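PDB 3H2G: esterase, which hydrolyses ester bonds as a cell wall-degrading esterase that Xanthomonas oryzae needs for pathogenesis on rice. Local coordinates for residues S300-N305 and P309-L314; H244-I249 and A315-L320; D217-S222 and P296-D301; H136-S141 and I232-Y237. All coordinates share one frame; numbering follows the deposited sequence.

Contact 1: residues S300-N305 and P309-L314; sequences SDFPSN and PFRQDL
Phe302 and Arg311 carry most of this contact, each giving up more than 90 Å² to it. The aliphatic part of Arg311 passes along the phenyl group: CB lies 3.5 Å from Phe302 CE1, and CD sits over one face of the ring. Extended from CG to NE, the arginine then reaches the backbone of 302-305, where NH1 donates to Phe302 O at 3.0 Å, in the carbonyl plane, with an N-H...O angle of 145°. A water that accepts from the same NH1 and donates to Pro303 O adds a second link between the two segments. The far rim of the phenyl ring is apolar in its contacts. Its CE1 comes within 3.5 Å of CD2 of Phe310, the two ring planes being inclined at 36°, and its CZ meets Leu314 CD1 at 3.7 Å, near the plane of the Phe302 ring.

Further out, Glu212 of helix 211-218 forms a salt bridge with Arg311 NE, so the guanidinium is held by a carboxylate as well as by a backbone carbonyl. Trp219 stacks on Phe302. Within the first segment, Asn305 ND2 donates to Asp301 OD1 at 3.0 Å, tying Asn305 back to Asp301, one turn earlier. The axes of 300-304 and 309-314 approach to 9.3 Å at 43°: these are two consecutive helices joined by a short link, in the strand-free insertion of helices and loops between strands 198-205 and 328-332.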
loop_
_atom_site.group_PDB
_atom_site.type_symbol
_atom_site.label_atom_id
_atom_site.label_comp_id
_atom_site.label_asym_id
_atom_site.label_seq_id
_atom_site.Cartn_x
_atom_site.Cartn_y
_atom_site.Cartn_z
ATOM N N SER A 300 -19.766 16.324 -12.579
ATOM C CA SER A 300 -20.054 15.973 -13.966
ATOM C C SER A 300 -18.817 16.145 -14.848
ATOM O O SER A 300 -18.649 15.433 -15.840
ATOM C CB SER A 300 -21.206 16.824 -14.516
ATOM O OG SER A 300 -20.844 18.190 -14.617
ATOM N N ASP A 301 -17.946 17.077 -14.468
ATOM C CA ASP A 301 -16.728 17.364 -15.226
ATOM C C ASP A 301 -15.676 16.255 -15.181
ATOM O O ASP A 301 -15.070 15.920 -16.199
ATOM C CB ASP A 301 -16.095 18.664 -14.721
ATOM C CG ASP A 301 -14.938 19.126 -15.588
ATOM O OD1 ASP A 301 -15.183 19.524 -16.746
ATOM O OD2 ASP A 301 -13.782 19.093 -15.111
ATOM N N PHE A 302 -15.456 15.687 -14.001
ATOM C CA PHE A 302 -14.448 14.643 -13.862
ATOM C C PHE A 302 -14.544 13.497 -14.877
ATOM O O PHE A 302 -13.580 13.214 -15.588
ATOM C CB PHE A 302 -14.471 14.066 -12.441
ATOM C CG PHE A 302 -13.458 12.978 -12.218
ATOM C CD1 PHE A 302 -12.124 13.290 -11.973
ATOM C CD2 PHE A 302 -13.829 11.640 -12.289
ATOM C CE1 PHE A 302 -11.171 12.284 -11.804
ATOM C CE2 PHE A 302 -12.886 10.623 -12.122
ATOM C CZ PHE A 302 -11.554 10.948 -11.879
ATOM N N PRO A 303 -15.706 12.825 -14.962
ATOM C CA PRO A 303 -15.855 11.708 -15.905
ATOM C C PRO A 303 -15.951 12.044 -17.392
ATOM O O PRO A 303 -15.766 11.167 -18.240
ATOM C CB PRO A 303 -17.115 11.010 -15.402
ATOM C CG PRO A 303 -17.951 12.162 -14.931
ATOM C CD PRO A 303 -16.937 13.005 -14.169
ATOM N N SER A 304 -16.231 13.302 -17.709
ATOM C CA SER A 304 -16.388 13.713 -19.100
ATOM C C SER A 304 -15.279 14.599 -19.645
ATOM O O SER A 304 -15.206 14.832 -20.856
ATOM C CB SER A 304 -17.727 14.437 -19.268
ATOM O OG SER A 304 -17.752 15.643 -18.515
ATOM N N ASN A 305 -14.409 15.082 -18.766
ATOM C CA ASN A 305 -13.342 15.981 -19.186
ATOM C C ASN A 305 -11.949 15.517 -18.773
ATOM O O ASN A 305 -11.557 15.654 -17.613
ATOM C CB ASN A 305 -13.606 17.370 -18.603
ATOM C CG ASN A 305 -12.736 18.437 -19.220
ATOM O OD1 ASN A 305 -11.866 18.148 -20.044
ATOM N ND2 ASN A 305 -12.966 19.686 -18.827
ATOM N N PRO A 309 -8.336 18.766 -13.602
ATOM C CA PRO A 309 -7.086 18.737 -12.833
ATOM C C PRO A 309 -6.889 17.562 -11.875
ATOM O O PRO A 309 -5.772 17.058 -11.736
ATOM C CB PRO A 309 -7.088 20.090 -12.115
ATOM C CG PRO A 309 -8.542 20.376 -11.942
ATOM C CD PRO A 309 -9.114 19.975 -13.281
ATOM N N PHE A 310 -7.954 17.134 -11.205
ATOM C CA PHE A 310 -7.829 16.004 -10.290
ATOM C C PHE A 310 -7.573 14.757 -11.126
ATOM O O PHE A 310 -6.727 13.929 -10.785
ATOM C CB PHE A 310 -9.104 15.834 -9.457
ATOM C CG PHE A 310 -9.134 14.570 -8.646
ATOM C CD1 PHE A 310 -8.091 14.257 -7.775
ATOM C CD2 PHE A 310 -10.203 13.683 -8.762
ATOM C CE1 PHE A 310 -8.114 13.071 -7.029
ATOM C CE2 PHE A 310 -10.236 12.500 -8.024
ATOM C CZ PHE A 310 -9.187 12.193 -7.156
ATOM N N ARG A 311 -8.300 14.638 -12.233
ATOM C CA ARG A 311 -8.144 13.504 -13.133
ATOM C C ARG A 311 -6.711 13.457 -13.667
ATOM O O ARG A 311 -6.104 12.385 -13.744
ATOM C CB ARG A 311 -9.137 13.623 -14.288
ATOM C CG ARG A 311 -9.149 12.436 -15.226
ATOM C CD ARG A 311 -10.361 12.507 -16.136
ATOM N NE ARG A 311 -10.268 11.573 -17.254
ATOM C CZ ARG A 311 -11.232 11.399 -18.151
ATOM N NH1 ARG A 311 -12.359 12.094 -18.050
ATOM N NH2 ARG A 311 -11.062 10.551 -19.159
ATOM N N GLN A 312 -6.177 14.621 -14.035
ATOM C CA GLN A 312 -4.809 14.722 -14.541
ATOM C C GLN A 312 -3.807 14.244 -13.493
ATOM O O GLN A 312 -2.833 13.569 -13.814
ATOM C CB GLN A 312 -4.480 16.172 -14.914
ATOM C CG GLN A 312 -5.119 16.676 -16.207
ATOM C CD GLN A 312 -4.417 16.160 -17.448
ATOM O OE1 GLN A 312 -3.186 16.145 -17.518
ATOM N NE2 GLN A 312 -5.197 15.748 -18.442
ATOM N N ASP A 313 -4.043 14.608 -12.236
ATOM C CA ASP A 313 -3.147 14.197 -11.164
ATOM C C ASP A 313 -3.201 12.686 -10.960
ATOM O O ASP A 313 -2.189 12.059 -10.640
ATOM C CB ASP A 313 -3.495 14.929 -9.864
ATOM C CG ASP A 313 -3.214 16.422 -9.942
ATOM O OD1 ASP A 313 -2.507 16.856 -10.880
ATOM O OD2 ASP A 313 -3.690 17.161 -9.057
ATOM N N LEU A 314 -4.378 12.096 -11.142
ATOM C CA LEU A 314 -4.511 10.647 -11.003
ATOM C C LEU A 314 -3.736 9.975 -12.135
ATOM O O LEU A 314 -3.048 8.972 -11.928
ATOM C CB LEU A 314 -5.982 10.224 -11.075
ATOM C CG LEU A 314 -6.903 10.619 -9.920
ATOM C CD1 LEU A 314 -8.323 10.182 -10.249
ATOM C CD2 LEU A 314 -6.430 9.964 -8.618
HETATM O O HOH W 1 -13.672 11.475 -20.586
#

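Contact 2: residues H244-I249 and A315-L320; sequences HTYKNI and ARNNLL
Tyr246 and Arg316 lie alongside each other but run in opposite directions, the phenol reaching toward the second segment while the arginine reaches back past it. The ring and guanidinium planes stand 80° apart. NH1 of Arg316 packs closely against the ring from an oblique direction, 3.2 Å from CD2 of Tyr246. The methylene part follows the same ring, with Arg316 CD 3.8 Å from Tyr246 CE2. Because the chain is extended from CG to NE, the guanidinium gets as far as Asn248, whose ND2 lies over one of its faces. Amide and guanidinium planes are 77° apart there, and a water accepting from both Asn248 ND2 and Arg316 NH2 spans the two groups.

Asn317 faces the phenol tip, coming from the opposite direction. Its ND2 donates to Tyr246 OH at 3.0 Å with an N-H...O angle of 141°, and the hydroxyl is tilted well out of the amide plane. The stronger partner of this ND2 is Asp313 O, in the last turn of helix 309-316, while OD1 accepts from Ser141 N. The amide is therefore fixed at both ends, which sets the direction from which it reaches the phenol. Asn248 ND2 likewise has its main partner in Asp313 OD1.

Tyr246 is the last residue of helix 231-246, and Lys247, with positive phi, breaks the helical course; helix 309-316 gives way to loop around Arg316. This is packing between two helix C-termini, joined by side chains that project from their final turns and from the residues just beyond.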
loop_
_atom_site.group_PDB
_atom_site.type_symbol
_atom_site.label_atom_id
_atom_site.label_comp_id
_atom_site.label_asym_id
_atom_site.label_seq_id
_atom_site.Cartn_x
_atom_site.Cartn_y
_atom_site.Cartn_z
ATOM N N HIS A 244 -2.654 18.785 -2.155
ATOM C CA HIS A 244 -1.470 19.082 -1.346
ATOM C C HIS A 244 -0.203 18.843 -2.160
ATOM O O HIS A 244 0.720 19.660 -2.170
ATOM C CB HIS A 244 -1.404 18.182 -0.108
ATOM C CG HIS A 244 -2.405 18.513 0.955
ATOM N ND1 HIS A 244 -2.540 19.778 1.485
ATOM C CD2 HIS A 244 -3.278 17.727 1.629
ATOM C CE1 HIS A 244 -3.452 19.756 2.442
ATOM N NE2 HIS A 244 -3.915 18.524 2.549
ATOM N N THR A 245 -0.167 17.702 -2.836
ATOM C CA THR A 245 0.986 17.306 -3.634
ATOM C C THR A 245 1.239 18.167 -4.868
ATOM O O THR A 245 2.353 18.651 -5.071
ATOM C CB THR A 245 0.849 15.834 -4.091
ATOM O OG1 THR A 245 0.668 14.993 -2.942
ATOM C CG2 THR A 245 2.095 15.387 -4.859
ATOM N N TYR A 246 0.207 18.363 -5.685
ATOM C CA TYR A 246 0.355 19.131 -6.918
ATOM C C TYR A 246 -0.107 20.580 -6.873
ATOM O O TYR A 246 0.247 21.365 -7.755
ATOM C CB TYR A 246 -0.355 18.412 -8.069
ATOM C CG TYR A 246 0.228 17.057 -8.377
ATOM C CD1 TYR A 246 -0.364 15.891 -7.886
ATOM C CD2 TYR A 246 1.397 16.937 -9.133
ATOM C CE1 TYR A 246 0.195 14.641 -8.136
ATOM C CE2 TYR A 246 1.964 15.689 -9.390
ATOM C CZ TYR A 246 1.357 14.546 -8.889
ATOM O OH TYR A 246 1.915 13.310 -9.144
ATOM N N LYS A 247 -0.902 20.923 -5.866
ATOM C CA LYS A 247 -1.403 22.284 -5.701
ATOM C C LYS A 247 -1.970 22.847 -6.999
ATOM O O LYS A 247 -1.696 23.994 -7.363
ATOM C CB LYS A 247 -0.272 23.186 -5.193
ATOM C CG LYS A 247 0.236 22.792 -3.812
ATOM C CD LYS A 247 1.382 23.675 -3.356
ATOM C CE LYS A 247 1.652 23.486 -1.871
ATOM N NZ LYS A 247 1.876 22.057 -1.516
ATOM N N ASN A 248 -2.778 22.048 -7.691
ATOM C CA ASN A 248 -3.341 22.487 -8.962
ATOM C C ASN A 248 -4.815 22.157 -9.170
ATOM O O ASN A 248 -5.294 22.151 -10.302
ATOM C CB ASN A 248 -2.526 21.888 -10.115
ATOM C CG ASN A 248 -2.571 20.373 -10.135
ATOM O OD1 ASN A 248 -3.194 19.744 -9.273
ATOM N ND2 ASN A 248 -1.912 19.775 -11.124
ATOM N N ILE A 249 -5.542 21.887 -8.091
ATOM C CA ILE A 249 -6.957 21.561 -8.228
ATOM C C ILE A 249 -7.868 22.689 -7.763
ATOM O O ILE A 249 -8.791 23.082 -8.484
ATOM C CB ILE A 249 -7.323 20.278 -7.442
ATOM C CG1 ILE A 249 -6.416 19.125 -7.880
ATOM C CG2 ILE A 249 -8.778 19.901 -7.718
ATOM C CD1 ILE A 249 -6.596 17.857 -7.068
ATOM N N ALA A 315 -3.843 10.540 -13.334
ATOM C CA ALA A 315 -3.154 9.989 -14.499
ATOM C C ALA A 315 -1.634 10.006 -14.324
ATOM O O ALA A 315 -0.947 9.085 -14.764
ATOM C CB ALA A 315 -3.550 10.765 -15.761
ATOM N N ARG A 316 -1.109 11.050 -13.689
ATOM C CA ARG A 316 0.334 11.142 -13.475
ATOM C C ARG A 316 0.788 10.008 -12.572
ATOM O O ARG A 316 1.970 9.671 -12.522
ATOM C CB ARG A 316 0.712 12.472 -12.816
ATOM C CG ARG A 316 0.399 13.707 -13.640
ATOM C CD ARG A 316 0.990 14.936 -12.979
ATOM N NE ARG A 316 0.546 16.179 -13.601
ATOM C CZ ARG A 316 0.988 17.384 -13.256
ATOM N NH1 ARG A 316 1.891 17.508 -12.293
ATOM N NH2 ARG A 316 0.523 18.465 -13.865
ATOM N N ASN A 317 -0.159 9.419 -11.853
ATOM C CA ASN A 317 0.174 8.336 -10.953
ATOM C C ASN A 317 -0.291 6.960 -11.412
ATOM O O ASN A 317 -0.429 6.035 -10.612
ATOM C CB ASN A 317 -0.313 8.687 -9.548
ATOM C CG ASN A 317 0.510 9.809 -8.932
ATOM O OD1 ASN A 317 1.652 9.600 -8.518
ATOM N ND2 ASN A 317 -0.048 11.011 -8.903
ATOM N N ASN A 318 -0.526 6.828 -12.717
ATOM C CA ASN A 318 -0.890 5.534 -13.282
ATOM C C ASN A 318 0.422 4.760 -13.269
ATOM O O ASN A 318 1.492 5.364 -13.300
ATOM C CB ASN A 318 -1.344 5.649 -14.743
ATOM C CG ASN A 318 -2.777 6.099 -14.881
ATOM O OD1 ASN A 318 -3.611 5.820 -14.024
ATOM N ND2 ASN A 318 -3.080 6.778 -15.982
ATOM N N LEU A 319 0.338 3.438 -13.233
ATOM C CA LEU A 319 1.527 2.583 -13.231
ATOM C C LEU A 319 1.409 1.579 -14.370
ATOM O O LEU A 319 1.641 0.384 -14.191
ATOM C CB LEU A 319 1.634 1.852 -11.891
ATOM C CG LEU A 319 1.965 2.758 -10.702
ATOM C CD1 LEU A 319 1.783 2.008 -9.387
ATOM C CD2 LEU A 319 3.400 3.255 -10.851
ATOM N N LEU A 320 1.073 2.083 -15.553
ATOM C CA LEU A 320 0.864 1.232 -16.717
ATOM C C LEU A 320 1.908 1.294 -17.829
ATOM O O LEU A 320 2.243 0.268 -18.429
ATOM C CB LEU A 320 -0.506 1.559 -17.330
ATOM C CG LEU A 320 -1.715 1.571 -16.392
ATOM C CD1 LEU A 320 -2.936 2.123 -17.131
ATOM C CD2 LEU A 320 -1.985 0.157 -15.882
HETATM O O HOH W 2 -0.166 21.162 -12.952
#

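Contact 3: residues D217-S222 and P296-D301; sequences DSWSGS and PGFYSD
Trp219 reaches Tyr299 and Phe298 with an indole that leaves a backbone lying 8.4 Å from the helix, measured between Trp219 CA and Tyr299 CA. From CB, the chain turns with CG anti to the backbone N (chi1 -161°), which carries the ring system toward the second segment. Along the five-membered ring, CD1 meets Tyr299 CE1 at 3.7 Å. Next comes NE1, which donates to Tyr299 O at 2.9 Å with an N-H...O angle of 151°; the acceptor lies close to the indole plane and the N-H points at a lone pair of the carbonyl. This bond, with the packing on Tyr299 and Phe298, restrains the indole's rotation, and over one of its faces lies the tyrosine ring, near parallel at 26° but slid so far that the two barely overlap.

Trp219, Phe298 and Tyr299 thus form an aromatic cluster joining the type I turn Ser218-Gly221, which follows on from helix 211-218, to the first turns of helix 296-304. The turn is closed by Gly221 N on Ser218 O at 2.9 Å.

At the tip of the six-membered ring, CH2 touches Phe298 CE2 at 3.7 Å, the phenylalanine atom lying at the indole edge. Running the opposite way, the tyrosine ends with Tyr299 OH donating to Trp219 O at 2.7 Å, so each of these two residues grips the other's backbone carbonyl. A water that donates to both Tyr299 OH and Ser220 O joins the phenol to the turn a second time.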
loop_
_atom_site.group_PDB
_atom_site.type_symbol
_atom_site.label_atom_id
_atom_site.label_comp_id
_atom_site.label_asym_id
_atom_site.label_seq_id
_atom_site.Cartn_x
_atom_site.Cartn_y
_atom_site.Cartn_z
ATOM N N ASP A 217 -14.246 4.510 -13.576
ATOM C CA ASP A 217 -15.163 3.375 -13.542
ATOM C C ASP A 217 -16.126 3.345 -12.354
ATOM O O ASP A 217 -17.259 2.870 -12.487
ATOM C CB ASP A 217 -14.381 2.058 -13.592
ATOM C CG ASP A 217 -13.645 1.863 -14.907
ATOM O OD1 ASP A 217 -13.941 2.598 -15.873
ATOM O OD2 ASP A 217 -12.778 0.968 -14.978
ATOM N N SER A 218 -15.685 3.848 -11.204
ATOM C CA SER A 218 -16.521 3.852 -10.001
ATOM C C SER A 218 -17.085 5.223 -9.643
ATOM O O SER A 218 -17.706 5.376 -8.594
ATOM C CB SER A 218 -15.718 3.341 -8.797
ATOM O OG SER A 218 -15.309 1.996 -8.969
ATOM N N TRP A 219 -16.887 6.211 -10.510
ATOM C CA TRP A 219 -17.344 7.567 -10.214
ATOM C C TRP A 219 -18.819 7.723 -9.828
ATOM O O TRP A 219 -19.153 8.565 -8.992
ATOM C CB TRP A 219 -17.021 8.497 -11.389
ATOM C CG TRP A 219 -17.024 9.945 -11.003
ATOM C CD1 TRP A 219 -17.910 10.904 -11.408
ATOM C CD2 TRP A 219 -16.107 10.597 -10.113
ATOM N NE1 TRP A 219 -17.603 12.110 -10.824
ATOM C CE2 TRP A 219 -16.502 11.950 -10.025
ATOM C CE3 TRP A 219 -14.991 10.167 -9.381
ATOM C CZ2 TRP A 219 -15.818 12.881 -9.233
ATOM C CZ3 TRP A 219 -14.310 11.093 -8.594
ATOM C CH2 TRP A 219 -14.728 12.436 -8.527
ATOM N N SER A 220 -19.698 6.922 -10.425
ATOM C CA SER A 220 -21.128 7.006 -10.127
ATOM C C SER A 220 -21.458 6.450 -8.745
ATOM O O SER A 220 -22.554 6.670 -8.220
ATOM C CB SER A 220 -21.937 6.234 -11.174
ATOM O OG SER A 220 -21.747 4.834 -11.031
ATOM N N GLY A 221 -20.508 5.725 -8.166
ATOM C CA GLY A 221 -20.722 5.130 -6.862
ATOM C C GLY A 221 -20.728 3.615 -6.965
ATOM O O GLY A 221 -20.697 2.907 -5.958
ATOM N N SER A 222 -20.779 3.113 -8.192
ATOM C CA SER A 222 -20.771 1.676 -8.423
ATOM C C SER A 222 -20.016 1.392 -9.706
ATOM O O SER A 222 -19.862 2.268 -10.556
ATOM C CB SER A 222 -22.199 1.131 -8.539
ATOM O OG SER A 222 -22.806 1.539 -9.753
ATOM N N PRO A 296 -21.853 19.829 -8.028
ATOM C CA PRO A 296 -22.376 19.256 -9.273
ATOM C C PRO A 296 -21.470 19.487 -10.487
ATOM O O PRO A 296 -21.346 18.613 -11.346
ATOM C CB PRO A 296 -23.737 19.933 -9.415
ATOM C CG PRO A 296 -24.152 20.130 -7.976
ATOM C CD PRO A 296 -22.877 20.650 -7.356
ATOM N N GLY A 297 -20.843 20.659 -10.549
ATOM C CA GLY A 297 -19.953 20.969 -11.657
ATOM C C GLY A 297 -18.763 20.027 -11.715
ATOM O O GLY A 297 -18.480 19.424 -12.756
ATOM N N PHE A 298 -18.060 19.901 -10.593
ATOM C CA PHE A 298 -16.902 19.019 -10.503
ATOM C C PHE A 298 -17.320 17.572 -10.750
ATOM O O PHE A 298 -16.626 16.813 -11.435
ATOM C CB PHE A 298 -16.269 19.122 -9.109
ATOM C CG PHE A 298 -15.142 18.147 -8.875
ATOM C CD1 PHE A 298 -13.882 18.366 -9.429
ATOM C CD2 PHE A 298 -15.347 17.004 -8.108
ATOM C CE1 PHE A 298 -12.840 17.459 -9.221
ATOM C CE2 PHE A 298 -14.314 16.089 -7.894
ATOM C CZ PHE A 298 -13.057 16.319 -8.452
ATOM N N TYR A 299 -18.464 17.195 -10.191
ATOM C CA TYR A 299 -18.957 15.831 -10.318
ATOM C C TYR A 299 -19.252 15.410 -11.761
ATOM O O TYR A 299 -19.011 14.260 -12.131
ATOM C CB TYR A 299 -20.203 15.633 -9.446
ATOM C CG TYR A 299 -20.548 14.172 -9.249
ATOM C CD1 TYR A 299 -19.639 13.297 -8.650
ATOM C CD2 TYR A 299 -21.751 13.653 -9.717
ATOM C CE1 TYR A 299 -19.920 11.938 -8.530
ATOM C CE2 TYR A 299 -22.044 12.295 -9.602
ATOM C CZ TYR A 299 -21.124 11.445 -9.011
ATOM O OH TYR A 299 -21.403 10.102 -8.920
ATOM N N SER A 300 -19.766 16.324 -12.579
ATOM C CA SER A 300 -20.054 15.973 -13.966
ATOM C C SER A 300 -18.817 16.145 -14.848
ATOM O O SER A 300 -18.649 15.433 -15.840
ATOM C CB SER A 300 -21.206 16.824 -14.516
ATOM O OG SER A 300 -20.844 18.190 -14.617
ATOM N N ASP A 301 -17.946 17.077 -14.468
ATOM C CA ASP A 301 -16.728 17.364 -15.226
ATOM C C ASP A 301 -15.676 16.255 -15.181
ATOM O O ASP A 301 -15.070 15.920 -16.199
ATOM C CB ASP A 301 -16.095 18.664 -14.721
ATOM C CG ASP A 301 -14.938 19.126 -15.588
ATOM O OD1 ASP A 301 -15.183 19.524 -16.746
ATOM O OD2 ASP A 301 -13.782 19.093 -15.111
HETATM O O HOH W 3 -24.170 9.039 -9.151
#

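Contact 4: residues H136-S141 and I232-Y237; sequences HPYLHS and ILLGSY
Tyr138 and Tyr237, which bury about 96 and 88 Å² against each other's segments, form an offset stack with ring centroids 4.3 Å apart and planes at 18°. The overlap is at the root of Tyr237: its CG lies over a face of the Tyr138 ring, with Tyr138 CD2 3.7 Å from Tyr237 CG. Coming from the other partner, Tyr138 CB points a CH-pi contact at the Tyr237 face, 4.2 Å from the centroid. Although the rings are near parallel, the side chains themselves cross at about a right angle. Leu139 CG covers the opposite face of Tyr138 over its centre, which leaves that ring clamped between a leucine and a tyrosine.

Leu234, one turn before Tyr237, adds the third surface, its CD2 touching Tyr138 OH at 3.4 Å while Tyr138 OH takes its hydrogen bond with Thr88. Tyr237 OH is engaged chiefly with Glu89 O; His136 ND1 adds only a weak bond to it, 3.3 Å long and bent to 134°.

The histidine and both tyrosines make an aromatic cluster. Tyr138, in a type II turn, lies near, without touching, a probable Ser-His-Asp triad of the alpha/beta-hydrolase kind. This loop runs from strand 119-123 to helix 141-162. Helix 231-246 packs over it, Gln177 of helix 177-192 touches His136, Tyr138 and Leu139, and both helices thus contribute contacts to the loop.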
loop_
_atom_site.group_PDB
_atom_site.type_symbol
_atom_site.label_atom_id
_atom_site.label_comp_id
_atom_site.label_asym_id
_atom_site.label_seq_id
_atom_site.Cartn_x
_atom_site.Cartn_y
_atom_site.Cartn_z
ATOM N N HIS A 136 -0.207 13.539 3.919
ATOM C CA HIS A 136 0.206 12.271 3.328
ATOM C C HIS A 136 -0.094 12.289 1.838
ATOM O O HIS A 136 -1.242 12.487 1.432
ATOM C CB HIS A 136 -0.515 11.071 3.946
ATOM C CG HIS A 136 -0.235 9.790 3.221
ATOM N ND1 HIS A 136 -1.225 9.020 2.649
ATOM C CD2 HIS A 136 0.937 9.196 2.893
ATOM C CE1 HIS A 136 -0.675 8.011 1.996
ATOM N NE2 HIS A 136 0.636 8.095 2.127
ATOM N N PRO A 137 0.941 12.105 1.001
ATOM C CA PRO A 137 0.758 12.097 -0.455
ATOM C C PRO A 137 0.108 10.775 -0.869
ATOM O O PRO A 137 0.762 9.889 -1.420
ATOM C CB PRO A 137 2.187 12.226 -0.990
ATOM C CG PRO A 137 2.945 12.872 0.146
ATOM C CD PRO A 137 2.372 12.163 1.344
ATOM N N TYR A 138 -1.180 10.651 -0.581
ATOM C CA TYR A 138 -1.947 9.453 -0.898
ATOM C C TYR A 138 -1.902 9.129 -2.397
ATOM O O TYR A 138 -2.162 9.989 -3.233
ATOM C CB TYR A 138 -3.395 9.662 -0.433
ATOM C CG TYR A 138 -4.318 8.472 -0.580
ATOM C CD1 TYR A 138 -3.969 7.221 -0.071
ATOM C CD2 TYR A 138 -5.568 8.611 -1.185
ATOM C CE1 TYR A 138 -4.844 6.135 -0.160
ATOM C CE2 TYR A 138 -6.451 7.532 -1.278
ATOM C CZ TYR A 138 -6.082 6.300 -0.764
ATOM O OH TYR A 138 -6.949 5.233 -0.860
ATOM N N LEU A 139 -1.550 7.885 -2.718
ATOM C CA LEU A 139 -1.480 7.406 -4.099
ATOM C C LEU A 139 -0.498 8.157 -5.000
ATOM O O LEU A 139 -0.681 8.220 -6.222
ATOM C CB LEU A 139 -2.883 7.417 -4.721
ATOM C CG LEU A 139 -3.869 6.471 -4.019
ATOM C CD1 LEU A 139 -5.284 6.691 -4.547
ATOM C CD2 LEU A 139 -3.427 5.030 -4.236
ATOM N N HIS A 140 0.547 8.713 -4.391
ATOM C CA HIS A 140 1.580 9.437 -5.125
ATOM C C HIS A 140 2.750 8.474 -5.332
ATOM O O HIS A 140 3.545 8.239 -4.424
ATOM C CB HIS A 140 2.041 10.660 -4.324
ATOM C CG HIS A 140 3.069 11.489 -5.026
ATOM N ND1 HIS A 140 4.301 11.769 -4.475
ATOM C CD2 HIS A 140 3.047 12.108 -6.231
ATOM C CE1 HIS A 140 4.993 12.524 -5.310
ATOM N NE2 HIS A 140 4.255 12.744 -6.383
ATOM N N SER A 141 2.840 7.918 -6.536
ATOM C CA SER A 141 3.876 6.950 -6.878
ATOM C C SER A 141 5.295 7.297 -6.439
ATOM O O SER A 141 5.978 6.475 -5.823
ATOM C CB SER A 141 3.864 6.695 -8.389
ATOM O OG SER A 141 2.579 6.281 -8.823
ATOM N N ILE A 232 -16.665 7.662 -1.134
ATOM C CA ILE A 232 -16.632 9.033 -0.640
ATOM C C ILE A 232 -15.388 9.273 0.212
ATOM O O ILE A 232 -14.745 10.318 0.103
ATOM C CB ILE A 232 -17.903 9.365 0.166
ATOM C CG1 ILE A 232 -19.106 9.380 -0.784
ATOM C CG2 ILE A 232 -17.755 10.718 0.862
ATOM C CD1 ILE A 232 -20.402 9.779 -0.132
ATOM N N LEU A 233 -15.039 8.296 1.042
ATOM C CA LEU A 233 -13.863 8.404 1.899
ATOM C C LEU A 233 -12.565 8.342 1.091
ATOM O O LEU A 233 -11.705 9.214 1.211
ATOM C CB LEU A 233 -13.872 7.282 2.945
ATOM C CG LEU A 233 -15.004 7.308 3.979
ATOM C CD1 LEU A 233 -14.991 6.014 4.792
ATOM C CD2 LEU A 233 -14.839 8.518 4.892
ATOM N N LEU A 234 -12.426 7.308 0.264
ATOM C CA LEU A 234 -11.223 7.143 -0.551
ATOM C C LEU A 234 -11.083 8.247 -1.598
ATOM O O LEU A 234 -9.982 8.741 -1.855
ATOM C CB LEU A 234 -11.238 5.766 -1.226
ATOM C CG LEU A 234 -11.272 4.582 -0.255
ATOM C CD1 LEU A 234 -11.409 3.273 -1.021
ATOM C CD2 LEU A 234 -10.008 4.579 0.586
ATOM N N GLY A 235 -12.201 8.636 -2.201
ATOM C CA GLY A 235 -12.167 9.692 -3.196
ATOM C C GLY A 235 -11.759 11.013 -2.566
ATOM O O GLY A 235 -10.984 11.774 -3.146
ATOM N N SER A 236 -12.286 11.293 -1.376
ATOM C CA SER A 236 -11.951 12.531 -0.677
ATOM C C SER A 236 -10.473 12.554 -0.295
ATOM O O SER A 236 -9.805 13.578 -0.437
ATOM C CB SER A 236 -12.828 12.689 0.569
ATOM O OG SER A 236 -14.191 12.853 0.195
ATOM N N TYR A 237 -9.958 11.428 0.189
ATOM C CA TYR A 237 -8.543 11.353 0.563
ATOM C C TYR A 237 -7.695 11.672 -0.677
ATOM O O TYR A 237 -6.747 12.457 -0.618
ATOM C CB TYR A 237 -8.216 9.945 1.083
ATOM C CG TYR A 237 -6.999 9.852 1.992
ATOM C CD1 TYR A 237 -6.825 8.752 2.831
ATOM C CD2 TYR A 237 -6.046 10.876 2.045
ATOM C CE1 TYR A 237 -5.742 8.668 3.707
ATOM C CE2 TYR A 237 -4.954 10.804 2.923
ATOM C CZ TYR A 237 -4.814 9.695 3.751
ATOM O OH TYR A 237 -3.763 9.611 4.633
#

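Following the chain from the N terminus, contact 4 comes first: the loop 136-141 meets helix 231-246, closing a loop of 90 intervening residues. Contact 3 begins within that loop, at 217-222, and ends beyond it at 296-301, so the two cross. Contact 2 starts further along helix 231-246, at 244-249, and ends at 315-320; it crosses contact 3 and follows contact 4 in series. Contact 1, the local 300-305 with 309-314 pair, is nested inside the loop of contact 2 and begins where contact 3 ends. Together they tie helices 211-218, 231-246, 296-304 and 309-316 to one another and, through 136-141, to the strand-bearing core.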